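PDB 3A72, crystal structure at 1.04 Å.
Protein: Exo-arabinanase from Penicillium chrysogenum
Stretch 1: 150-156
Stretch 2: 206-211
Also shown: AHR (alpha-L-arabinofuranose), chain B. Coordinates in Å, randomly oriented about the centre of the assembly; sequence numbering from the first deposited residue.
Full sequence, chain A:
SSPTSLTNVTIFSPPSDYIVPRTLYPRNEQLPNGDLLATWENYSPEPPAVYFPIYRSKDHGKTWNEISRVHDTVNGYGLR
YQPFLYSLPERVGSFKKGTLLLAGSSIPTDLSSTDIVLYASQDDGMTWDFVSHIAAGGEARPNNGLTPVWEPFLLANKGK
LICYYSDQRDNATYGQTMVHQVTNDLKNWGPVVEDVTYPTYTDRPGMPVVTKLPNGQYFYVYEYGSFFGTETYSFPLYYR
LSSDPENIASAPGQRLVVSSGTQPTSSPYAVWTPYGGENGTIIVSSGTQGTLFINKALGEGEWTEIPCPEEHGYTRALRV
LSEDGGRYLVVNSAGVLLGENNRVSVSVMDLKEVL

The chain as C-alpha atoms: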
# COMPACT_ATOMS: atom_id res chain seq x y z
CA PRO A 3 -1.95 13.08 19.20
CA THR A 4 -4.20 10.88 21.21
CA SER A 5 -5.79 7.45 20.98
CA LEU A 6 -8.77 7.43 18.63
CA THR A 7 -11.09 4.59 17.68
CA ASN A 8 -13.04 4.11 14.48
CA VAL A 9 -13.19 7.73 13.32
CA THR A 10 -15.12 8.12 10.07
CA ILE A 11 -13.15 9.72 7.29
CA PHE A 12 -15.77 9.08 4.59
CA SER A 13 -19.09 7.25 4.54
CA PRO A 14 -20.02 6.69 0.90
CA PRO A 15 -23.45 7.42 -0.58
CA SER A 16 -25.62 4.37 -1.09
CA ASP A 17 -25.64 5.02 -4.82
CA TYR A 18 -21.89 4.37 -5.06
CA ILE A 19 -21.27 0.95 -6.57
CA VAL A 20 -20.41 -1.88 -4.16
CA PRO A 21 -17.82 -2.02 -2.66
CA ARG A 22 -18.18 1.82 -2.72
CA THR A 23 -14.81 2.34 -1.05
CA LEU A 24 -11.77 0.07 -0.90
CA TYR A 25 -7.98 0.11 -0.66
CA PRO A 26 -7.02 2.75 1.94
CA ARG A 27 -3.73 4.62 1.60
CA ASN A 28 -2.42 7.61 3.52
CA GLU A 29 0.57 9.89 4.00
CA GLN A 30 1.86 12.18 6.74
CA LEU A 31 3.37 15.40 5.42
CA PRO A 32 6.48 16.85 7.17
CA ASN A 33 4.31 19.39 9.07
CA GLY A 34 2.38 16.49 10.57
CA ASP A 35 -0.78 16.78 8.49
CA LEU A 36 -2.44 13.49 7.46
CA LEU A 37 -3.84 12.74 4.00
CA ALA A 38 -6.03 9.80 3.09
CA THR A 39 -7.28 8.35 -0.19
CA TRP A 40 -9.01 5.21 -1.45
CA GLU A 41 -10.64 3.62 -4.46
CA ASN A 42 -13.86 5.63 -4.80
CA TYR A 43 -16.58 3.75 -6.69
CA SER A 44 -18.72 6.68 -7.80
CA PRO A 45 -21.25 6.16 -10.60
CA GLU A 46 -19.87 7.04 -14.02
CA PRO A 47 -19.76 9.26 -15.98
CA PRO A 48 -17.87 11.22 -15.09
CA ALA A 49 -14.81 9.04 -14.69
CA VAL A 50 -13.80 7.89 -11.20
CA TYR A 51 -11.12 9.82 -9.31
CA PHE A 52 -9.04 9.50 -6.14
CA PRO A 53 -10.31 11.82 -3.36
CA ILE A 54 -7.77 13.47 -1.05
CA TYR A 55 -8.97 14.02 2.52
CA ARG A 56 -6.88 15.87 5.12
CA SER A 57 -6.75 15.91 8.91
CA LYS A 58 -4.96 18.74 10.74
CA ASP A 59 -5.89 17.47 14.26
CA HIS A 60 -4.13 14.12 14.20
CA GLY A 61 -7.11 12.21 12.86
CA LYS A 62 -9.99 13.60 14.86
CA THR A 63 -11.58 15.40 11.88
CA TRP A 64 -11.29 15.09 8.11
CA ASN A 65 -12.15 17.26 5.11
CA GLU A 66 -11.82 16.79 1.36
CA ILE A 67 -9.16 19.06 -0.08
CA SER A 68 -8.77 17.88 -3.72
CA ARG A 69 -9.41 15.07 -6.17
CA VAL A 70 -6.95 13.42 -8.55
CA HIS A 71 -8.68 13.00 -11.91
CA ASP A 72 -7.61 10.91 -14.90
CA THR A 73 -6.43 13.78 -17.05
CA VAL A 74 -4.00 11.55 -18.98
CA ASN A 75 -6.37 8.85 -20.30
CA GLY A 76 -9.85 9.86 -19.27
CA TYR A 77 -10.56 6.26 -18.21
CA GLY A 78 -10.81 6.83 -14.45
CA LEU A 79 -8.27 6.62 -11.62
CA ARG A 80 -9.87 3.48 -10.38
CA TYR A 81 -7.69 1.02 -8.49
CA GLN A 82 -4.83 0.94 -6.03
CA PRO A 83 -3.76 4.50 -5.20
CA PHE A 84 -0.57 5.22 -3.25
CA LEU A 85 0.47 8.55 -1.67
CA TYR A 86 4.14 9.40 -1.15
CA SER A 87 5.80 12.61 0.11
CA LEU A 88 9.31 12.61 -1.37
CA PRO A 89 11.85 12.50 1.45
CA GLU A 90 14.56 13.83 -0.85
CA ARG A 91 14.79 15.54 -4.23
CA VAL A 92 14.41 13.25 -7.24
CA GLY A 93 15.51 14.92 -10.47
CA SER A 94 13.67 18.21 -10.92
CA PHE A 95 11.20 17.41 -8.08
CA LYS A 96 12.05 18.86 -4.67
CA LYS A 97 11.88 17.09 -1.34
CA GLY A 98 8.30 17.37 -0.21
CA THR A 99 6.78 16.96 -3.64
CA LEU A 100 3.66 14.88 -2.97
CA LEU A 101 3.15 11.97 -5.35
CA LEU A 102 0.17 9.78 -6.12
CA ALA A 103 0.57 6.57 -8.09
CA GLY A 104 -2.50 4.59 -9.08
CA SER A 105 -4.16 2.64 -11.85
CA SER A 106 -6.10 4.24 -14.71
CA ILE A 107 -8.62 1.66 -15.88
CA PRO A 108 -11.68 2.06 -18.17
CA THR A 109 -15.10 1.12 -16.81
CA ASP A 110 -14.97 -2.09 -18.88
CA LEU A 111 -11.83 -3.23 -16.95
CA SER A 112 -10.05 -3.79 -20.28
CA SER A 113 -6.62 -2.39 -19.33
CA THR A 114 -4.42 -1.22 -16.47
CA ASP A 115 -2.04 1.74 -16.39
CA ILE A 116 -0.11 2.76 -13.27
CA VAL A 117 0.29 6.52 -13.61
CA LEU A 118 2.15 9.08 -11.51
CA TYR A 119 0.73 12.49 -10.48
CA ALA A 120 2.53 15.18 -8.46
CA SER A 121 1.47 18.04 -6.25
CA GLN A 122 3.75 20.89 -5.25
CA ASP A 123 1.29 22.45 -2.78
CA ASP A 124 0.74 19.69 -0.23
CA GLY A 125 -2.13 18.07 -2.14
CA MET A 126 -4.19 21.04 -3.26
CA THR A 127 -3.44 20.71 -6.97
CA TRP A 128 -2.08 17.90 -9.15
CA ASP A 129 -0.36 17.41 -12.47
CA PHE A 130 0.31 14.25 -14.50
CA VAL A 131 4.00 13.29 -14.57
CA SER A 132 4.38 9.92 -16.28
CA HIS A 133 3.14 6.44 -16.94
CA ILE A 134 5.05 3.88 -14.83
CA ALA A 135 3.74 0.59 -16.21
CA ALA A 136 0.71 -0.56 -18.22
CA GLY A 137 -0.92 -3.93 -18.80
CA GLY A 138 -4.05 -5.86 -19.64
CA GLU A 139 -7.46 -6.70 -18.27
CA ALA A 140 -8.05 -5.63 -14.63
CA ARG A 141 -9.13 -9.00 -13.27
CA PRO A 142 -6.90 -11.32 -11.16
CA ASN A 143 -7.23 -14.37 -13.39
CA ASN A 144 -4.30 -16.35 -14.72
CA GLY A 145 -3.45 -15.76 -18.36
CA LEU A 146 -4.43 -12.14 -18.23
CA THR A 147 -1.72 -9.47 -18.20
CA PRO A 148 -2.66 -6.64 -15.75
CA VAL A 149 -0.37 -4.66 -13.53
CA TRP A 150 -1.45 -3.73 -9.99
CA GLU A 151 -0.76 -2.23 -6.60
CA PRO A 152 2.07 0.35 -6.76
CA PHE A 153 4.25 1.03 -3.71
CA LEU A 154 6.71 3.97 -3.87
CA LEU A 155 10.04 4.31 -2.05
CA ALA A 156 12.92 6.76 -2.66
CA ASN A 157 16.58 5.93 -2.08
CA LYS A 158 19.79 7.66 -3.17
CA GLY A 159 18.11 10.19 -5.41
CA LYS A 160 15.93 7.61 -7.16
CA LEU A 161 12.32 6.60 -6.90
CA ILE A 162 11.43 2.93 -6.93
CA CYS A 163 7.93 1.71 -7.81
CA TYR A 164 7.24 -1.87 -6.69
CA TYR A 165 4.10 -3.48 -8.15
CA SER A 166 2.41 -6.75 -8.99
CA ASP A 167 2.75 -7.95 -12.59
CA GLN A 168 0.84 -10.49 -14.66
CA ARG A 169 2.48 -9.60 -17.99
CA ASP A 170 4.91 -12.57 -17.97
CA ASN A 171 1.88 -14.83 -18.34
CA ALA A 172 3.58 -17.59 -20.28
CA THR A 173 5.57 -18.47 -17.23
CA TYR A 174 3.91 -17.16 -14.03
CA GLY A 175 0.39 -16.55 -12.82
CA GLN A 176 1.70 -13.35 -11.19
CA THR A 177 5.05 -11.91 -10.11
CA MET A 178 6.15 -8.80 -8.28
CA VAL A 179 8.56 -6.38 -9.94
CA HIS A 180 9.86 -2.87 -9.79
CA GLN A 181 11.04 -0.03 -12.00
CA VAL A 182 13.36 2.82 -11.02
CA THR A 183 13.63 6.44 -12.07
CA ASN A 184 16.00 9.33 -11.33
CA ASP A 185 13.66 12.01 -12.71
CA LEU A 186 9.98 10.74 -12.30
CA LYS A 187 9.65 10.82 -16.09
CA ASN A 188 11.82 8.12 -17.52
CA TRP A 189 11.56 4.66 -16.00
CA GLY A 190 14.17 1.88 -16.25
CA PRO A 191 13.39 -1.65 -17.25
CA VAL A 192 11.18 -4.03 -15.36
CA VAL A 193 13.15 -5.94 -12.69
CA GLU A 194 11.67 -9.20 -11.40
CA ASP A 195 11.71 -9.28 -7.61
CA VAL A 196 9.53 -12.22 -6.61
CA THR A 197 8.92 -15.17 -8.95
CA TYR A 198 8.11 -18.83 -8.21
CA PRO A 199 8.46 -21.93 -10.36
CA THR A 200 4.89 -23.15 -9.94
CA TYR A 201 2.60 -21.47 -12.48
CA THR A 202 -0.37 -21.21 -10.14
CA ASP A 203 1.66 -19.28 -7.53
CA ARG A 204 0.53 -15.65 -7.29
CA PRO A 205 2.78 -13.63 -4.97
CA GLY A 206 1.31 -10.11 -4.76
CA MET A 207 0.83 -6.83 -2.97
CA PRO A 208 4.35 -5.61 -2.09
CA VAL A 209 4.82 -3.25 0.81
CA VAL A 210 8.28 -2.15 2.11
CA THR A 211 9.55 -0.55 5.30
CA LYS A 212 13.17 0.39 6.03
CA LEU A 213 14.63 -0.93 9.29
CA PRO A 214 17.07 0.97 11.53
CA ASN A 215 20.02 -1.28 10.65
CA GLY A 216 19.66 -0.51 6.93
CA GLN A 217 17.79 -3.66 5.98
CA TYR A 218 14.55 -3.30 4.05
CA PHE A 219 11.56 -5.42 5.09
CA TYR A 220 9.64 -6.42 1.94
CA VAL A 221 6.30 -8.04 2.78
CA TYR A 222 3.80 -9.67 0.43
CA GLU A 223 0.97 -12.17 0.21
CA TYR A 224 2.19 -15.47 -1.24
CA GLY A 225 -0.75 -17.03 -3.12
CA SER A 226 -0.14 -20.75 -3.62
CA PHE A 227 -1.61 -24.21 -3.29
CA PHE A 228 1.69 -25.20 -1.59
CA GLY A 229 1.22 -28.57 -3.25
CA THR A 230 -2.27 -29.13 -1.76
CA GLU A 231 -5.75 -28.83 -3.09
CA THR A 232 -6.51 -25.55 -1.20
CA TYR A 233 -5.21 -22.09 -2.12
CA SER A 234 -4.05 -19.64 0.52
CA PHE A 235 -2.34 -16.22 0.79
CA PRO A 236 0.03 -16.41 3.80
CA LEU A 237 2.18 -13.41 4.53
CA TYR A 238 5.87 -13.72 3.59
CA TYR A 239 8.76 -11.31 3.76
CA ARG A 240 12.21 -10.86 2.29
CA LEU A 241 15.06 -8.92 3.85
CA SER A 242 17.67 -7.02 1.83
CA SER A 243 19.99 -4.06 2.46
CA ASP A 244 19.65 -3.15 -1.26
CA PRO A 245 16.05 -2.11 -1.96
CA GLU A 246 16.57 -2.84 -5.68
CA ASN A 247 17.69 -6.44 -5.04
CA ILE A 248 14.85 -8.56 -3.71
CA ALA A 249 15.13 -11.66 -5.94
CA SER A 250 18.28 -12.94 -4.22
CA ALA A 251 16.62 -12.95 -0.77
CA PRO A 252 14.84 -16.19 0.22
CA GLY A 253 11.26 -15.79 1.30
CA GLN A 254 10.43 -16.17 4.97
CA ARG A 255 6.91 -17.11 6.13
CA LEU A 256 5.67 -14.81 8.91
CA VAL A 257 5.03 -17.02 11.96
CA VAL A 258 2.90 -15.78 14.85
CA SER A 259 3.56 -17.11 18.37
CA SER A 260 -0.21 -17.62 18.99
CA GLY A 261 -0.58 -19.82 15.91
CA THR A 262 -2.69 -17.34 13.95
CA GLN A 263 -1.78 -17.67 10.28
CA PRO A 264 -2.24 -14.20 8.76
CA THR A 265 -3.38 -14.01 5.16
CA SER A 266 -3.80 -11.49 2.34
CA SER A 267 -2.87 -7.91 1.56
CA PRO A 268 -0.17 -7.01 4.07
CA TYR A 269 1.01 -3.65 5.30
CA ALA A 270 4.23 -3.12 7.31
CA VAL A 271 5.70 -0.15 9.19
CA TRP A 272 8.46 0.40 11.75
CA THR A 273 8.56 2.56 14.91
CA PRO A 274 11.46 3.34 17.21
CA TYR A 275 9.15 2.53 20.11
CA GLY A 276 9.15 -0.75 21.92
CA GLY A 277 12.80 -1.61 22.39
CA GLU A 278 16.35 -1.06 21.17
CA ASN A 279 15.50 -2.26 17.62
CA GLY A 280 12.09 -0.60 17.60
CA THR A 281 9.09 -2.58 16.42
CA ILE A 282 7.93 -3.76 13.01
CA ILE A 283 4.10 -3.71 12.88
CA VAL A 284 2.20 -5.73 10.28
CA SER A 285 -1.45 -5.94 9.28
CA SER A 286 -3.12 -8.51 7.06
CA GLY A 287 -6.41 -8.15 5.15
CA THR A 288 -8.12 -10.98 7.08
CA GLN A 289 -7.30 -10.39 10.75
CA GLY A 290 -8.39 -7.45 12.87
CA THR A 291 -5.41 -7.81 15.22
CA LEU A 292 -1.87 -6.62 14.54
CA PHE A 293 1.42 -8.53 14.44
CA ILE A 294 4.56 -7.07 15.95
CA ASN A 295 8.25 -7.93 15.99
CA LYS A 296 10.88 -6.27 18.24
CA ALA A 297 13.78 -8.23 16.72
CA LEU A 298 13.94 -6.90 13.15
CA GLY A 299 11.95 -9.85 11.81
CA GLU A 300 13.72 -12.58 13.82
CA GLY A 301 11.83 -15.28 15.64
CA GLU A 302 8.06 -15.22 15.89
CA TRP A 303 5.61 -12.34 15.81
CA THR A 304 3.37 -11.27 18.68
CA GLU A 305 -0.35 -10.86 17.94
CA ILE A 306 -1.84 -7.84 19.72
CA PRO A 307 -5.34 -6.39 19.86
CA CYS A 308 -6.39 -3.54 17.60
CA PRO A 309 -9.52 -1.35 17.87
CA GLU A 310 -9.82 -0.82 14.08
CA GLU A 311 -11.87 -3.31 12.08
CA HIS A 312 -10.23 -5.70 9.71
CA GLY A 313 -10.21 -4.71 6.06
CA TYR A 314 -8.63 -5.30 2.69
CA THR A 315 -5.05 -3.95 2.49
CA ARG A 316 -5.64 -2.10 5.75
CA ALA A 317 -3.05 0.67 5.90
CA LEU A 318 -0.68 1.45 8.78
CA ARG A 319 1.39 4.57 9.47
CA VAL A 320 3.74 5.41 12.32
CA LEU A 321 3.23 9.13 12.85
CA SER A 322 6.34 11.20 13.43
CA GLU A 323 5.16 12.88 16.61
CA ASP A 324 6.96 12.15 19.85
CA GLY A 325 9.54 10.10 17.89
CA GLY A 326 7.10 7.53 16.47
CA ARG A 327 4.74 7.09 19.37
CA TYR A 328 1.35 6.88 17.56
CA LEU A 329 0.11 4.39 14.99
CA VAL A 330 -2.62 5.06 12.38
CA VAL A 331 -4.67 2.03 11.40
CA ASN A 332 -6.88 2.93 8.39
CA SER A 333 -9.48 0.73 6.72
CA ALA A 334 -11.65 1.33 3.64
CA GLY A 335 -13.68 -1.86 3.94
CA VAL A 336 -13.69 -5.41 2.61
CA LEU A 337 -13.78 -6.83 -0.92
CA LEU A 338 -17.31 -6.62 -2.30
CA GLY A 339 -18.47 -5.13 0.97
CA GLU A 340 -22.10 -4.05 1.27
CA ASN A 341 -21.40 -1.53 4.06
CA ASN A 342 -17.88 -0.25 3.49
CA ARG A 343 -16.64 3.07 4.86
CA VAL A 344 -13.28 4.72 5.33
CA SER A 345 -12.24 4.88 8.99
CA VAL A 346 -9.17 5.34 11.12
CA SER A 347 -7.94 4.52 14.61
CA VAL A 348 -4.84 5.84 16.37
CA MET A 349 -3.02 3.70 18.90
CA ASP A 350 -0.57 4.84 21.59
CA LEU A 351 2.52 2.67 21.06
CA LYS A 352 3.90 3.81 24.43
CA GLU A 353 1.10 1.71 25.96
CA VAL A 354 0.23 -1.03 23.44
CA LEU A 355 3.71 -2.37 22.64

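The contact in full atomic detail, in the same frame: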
# COMPACT_ATOMS: atom_id res chain seq x y z
N TRP A 150 -0.67 -4.09 -11.17
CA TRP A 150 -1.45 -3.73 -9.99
C TRP A 150 -0.60 -3.14 -8.88
O TRP A 150 0.58 -3.50 -8.71
CB TRP A 150 -2.05 -4.95 -9.43
CG TRP A 150 -2.69 -6.07 -10.17
CD1 TRP A 150 -2.14 -7.27 -10.49
CD2 TRP A 150 -4.07 -6.13 -10.60
NE1 TRP A 150 -3.08 -8.01 -11.10
CE2 TRP A 150 -4.28 -7.39 -11.16
CE3 TRP A 150 -5.13 -5.23 -10.57
CZ2 TRP A 150 -5.50 -7.80 -11.64
CZ3 TRP A 150 -6.37 -5.64 -11.03
CH2 TRP A 150 -6.53 -6.93 -11.55
N GLU A 151 -1.22 -2.36 -8.00
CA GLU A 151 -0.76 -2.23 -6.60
C GLU A 151 0.62 -1.55 -6.45
O GLU A 151 1.53 -2.11 -5.82
CB GLU A 151 -0.80 -3.56 -5.89
CG GLU A 151 -2.21 -4.15 -5.80
CD GLU A 151 -2.29 -5.64 -5.92
OE1 GLU A 151 -1.31 -6.36 -6.13
OE2 GLU A 151 -3.47 -6.19 -5.81
N PRO A 152 0.79 -0.34 -6.93
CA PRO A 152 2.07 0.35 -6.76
C PRO A 152 2.40 0.66 -5.29
O PRO A 152 1.50 1.01 -4.48
CB PRO A 152 1.91 1.66 -7.52
CG PRO A 152 0.42 1.91 -7.50
CD PRO A 152 -0.19 0.53 -7.66
N PHE A 153 3.68 0.60 -4.99
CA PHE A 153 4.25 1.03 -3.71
C PHE A 153 5.51 1.84 -4.04
O PHE A 153 6.36 1.33 -4.78
CB PHE A 153 4.58 -0.17 -2.80
CG PHE A 153 5.02 0.27 -1.41
CD1 PHE A 153 4.08 0.42 -0.41
CD2 PHE A 153 6.33 0.59 -1.16
CE1 PHE A 153 4.44 0.92 0.82
CE2 PHE A 153 6.70 1.11 0.08
CZ PHE A 153 5.77 1.27 1.04
N LEU A 154 5.61 3.05 -3.54
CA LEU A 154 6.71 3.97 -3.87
C LEU A 154 7.70 4.11 -2.71
O LEU A 154 7.28 4.23 -1.56
CB LEU A 154 6.17 5.36 -4.22
CG LEU A 154 5.21 5.44 -5.41
CD1 LEU A 154 4.71 6.85 -5.61
CD2 LEU A 154 5.86 4.95 -6.72
N LEU A 155 8.98 4.15 -3.05
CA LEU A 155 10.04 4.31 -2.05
C LEU A 155 11.21 5.02 -2.72
O LEU A 155 11.66 4.56 -3.80
CB LEU A 155 10.45 2.97 -1.52
CG LEU A 155 11.60 2.94 -0.47
CD1 LEU A 155 11.32 1.93 0.64
CD2 LEU A 155 12.90 2.66 -1.12
N ALA A 156 11.73 6.08 -2.16
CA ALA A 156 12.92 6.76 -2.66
C ALA A 156 14.17 6.28 -1.92
O ALA A 156 14.14 6.00 -0.72
CB ALA A 156 12.78 8.27 -2.52
N GLY A 206 1.88 -11.42 -4.45
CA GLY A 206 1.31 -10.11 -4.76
C GLY A 206 1.39 -9.17 -3.60
O GLY A 206 1.61 -9.51 -2.44
N MET A 207 1.12 -7.89 -3.91
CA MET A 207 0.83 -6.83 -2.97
C MET A 207 2.04 -6.44 -2.14
O MET A 207 2.06 -6.53 -0.93
CB MET A 207 -0.35 -7.19 -2.07
CG MET A 207 -1.57 -7.65 -2.88
SD MET A 207 -3.13 -7.70 -1.96
CE MET A 207 -3.56 -5.95 -1.98
N PRO A 208 3.10 -5.92 -2.81
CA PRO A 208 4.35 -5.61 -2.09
C PRO A 208 4.25 -4.35 -1.29
O PRO A 208 3.82 -3.29 -1.80
CB PRO A 208 5.36 -5.46 -3.24
CG PRO A 208 4.53 -4.94 -4.41
CD PRO A 208 3.19 -5.63 -4.26
N VAL A 209 4.74 -4.41 -0.04
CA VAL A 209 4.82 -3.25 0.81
C VAL A 209 6.20 -3.30 1.50
O VAL A 209 6.62 -4.38 1.93
CB VAL A 209 3.67 -3.18 1.82
CG1 VAL A 209 3.87 -2.07 2.85
CG2 VAL A 209 2.33 -3.03 1.12
N VAL A 210 6.89 -2.16 1.60
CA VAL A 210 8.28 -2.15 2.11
C VAL A 210 8.37 -1.17 3.26
O VAL A 210 7.78 -0.08 3.22
CB VAL A 210 9.26 -1.78 1.00
CG1 VAL A 210 10.69 -1.81 1.50
CG2 VAL A 210 9.11 -2.71 -0.18
N THR A 211 9.16 -1.51 4.26
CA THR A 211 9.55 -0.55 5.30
C THR A 211 11.04 -0.71 5.58
O THR A 211 11.56 -1.83 5.71
CB THR A 211 8.68 -0.68 6.55
OG1 THR A 211 8.94 0.44 7.43
CG2 THR A 211 8.88 -1.91 7.37
O5 AHR B . -7.51 -7.78 -7.40
C5 AHR B . -6.09 -7.73 -7.78
C4 AHR B . -5.38 -8.86 -7.09
O4 AHR B . -5.36 -8.57 -5.68
C3 AHR B . -3.92 -8.99 -7.51
O3 AHR B . -3.83 -9.86 -8.65
C2 AHR B . -3.27 -9.59 -6.24
O2 AHR B . -1.92 -9.17 -6.05
C1 AHR B . -4.19 -9.17 -5.10
O1 AHR B . -4.68 -10.34 -4.38
O HOH W 1 1.56 -2.66 -3.04

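Two nearly parallel strands, 150-156 and 206-211, pack through side chains, a bridging water and a shared sugar, with no direct hydrogen bond between them. Their axes run 10° apart and approach to 7.0 Å, too far for backbone pairing; Glu151 lies level with Met207 (CA to CA 6.1 Å) and Phe153 with Val209 (CA to CA 6.3 Å). The contact is small, burying 360 Å² in total. Alternation along the first strand turns the CA-to-CB bonds of Glu151, Phe153 and Leu155 toward the second, while that of Pro152 points away.

Phe153 contributes most. With chi1 t, its flat ring lies against the backbone of the second strand: Val209 CA sits 4.2 Å from the Phe153 ring centroid, 19° off the normal, in a CH-pi contact over one face. Phe153 CE1 also meets Val209 CG1 at 3.7 Å, and Phe153 CE2 lies 4.0 Å from Val210 CB. Farther along, Leu155 CD1 packs on Val210 CG1 at 3.9 Å, extending the apolar patch with branched aliphatic groups that need no polar partner.

Where the carbonyls of the two strands face a gap, water 1 fills it, donating to Glu151 O (2.8 Å) and to Pro208 O (2.7 Å). It thus links two acceptors that could not bond to each other. Pro208, having no amide hydrogen, still offers this carbonyl.

At the other end the contact becomes polar around the arabinofuranose. Glu151 OE1 lies 3.5 Å from Met207 CG and 2.9 Å from AHR O2, so the carboxylate touches both strand and sugar. Met207 CG approaches AHR O2 to 3.5 Å. Gly206 suits its place because an ideal CB there would come within 2.2 Å of AHR O2, a clash. Trp150 scarcely touches the second strand, but AHR O3 lies over one face of its ring, 3.2 Å from Trp150 NE1.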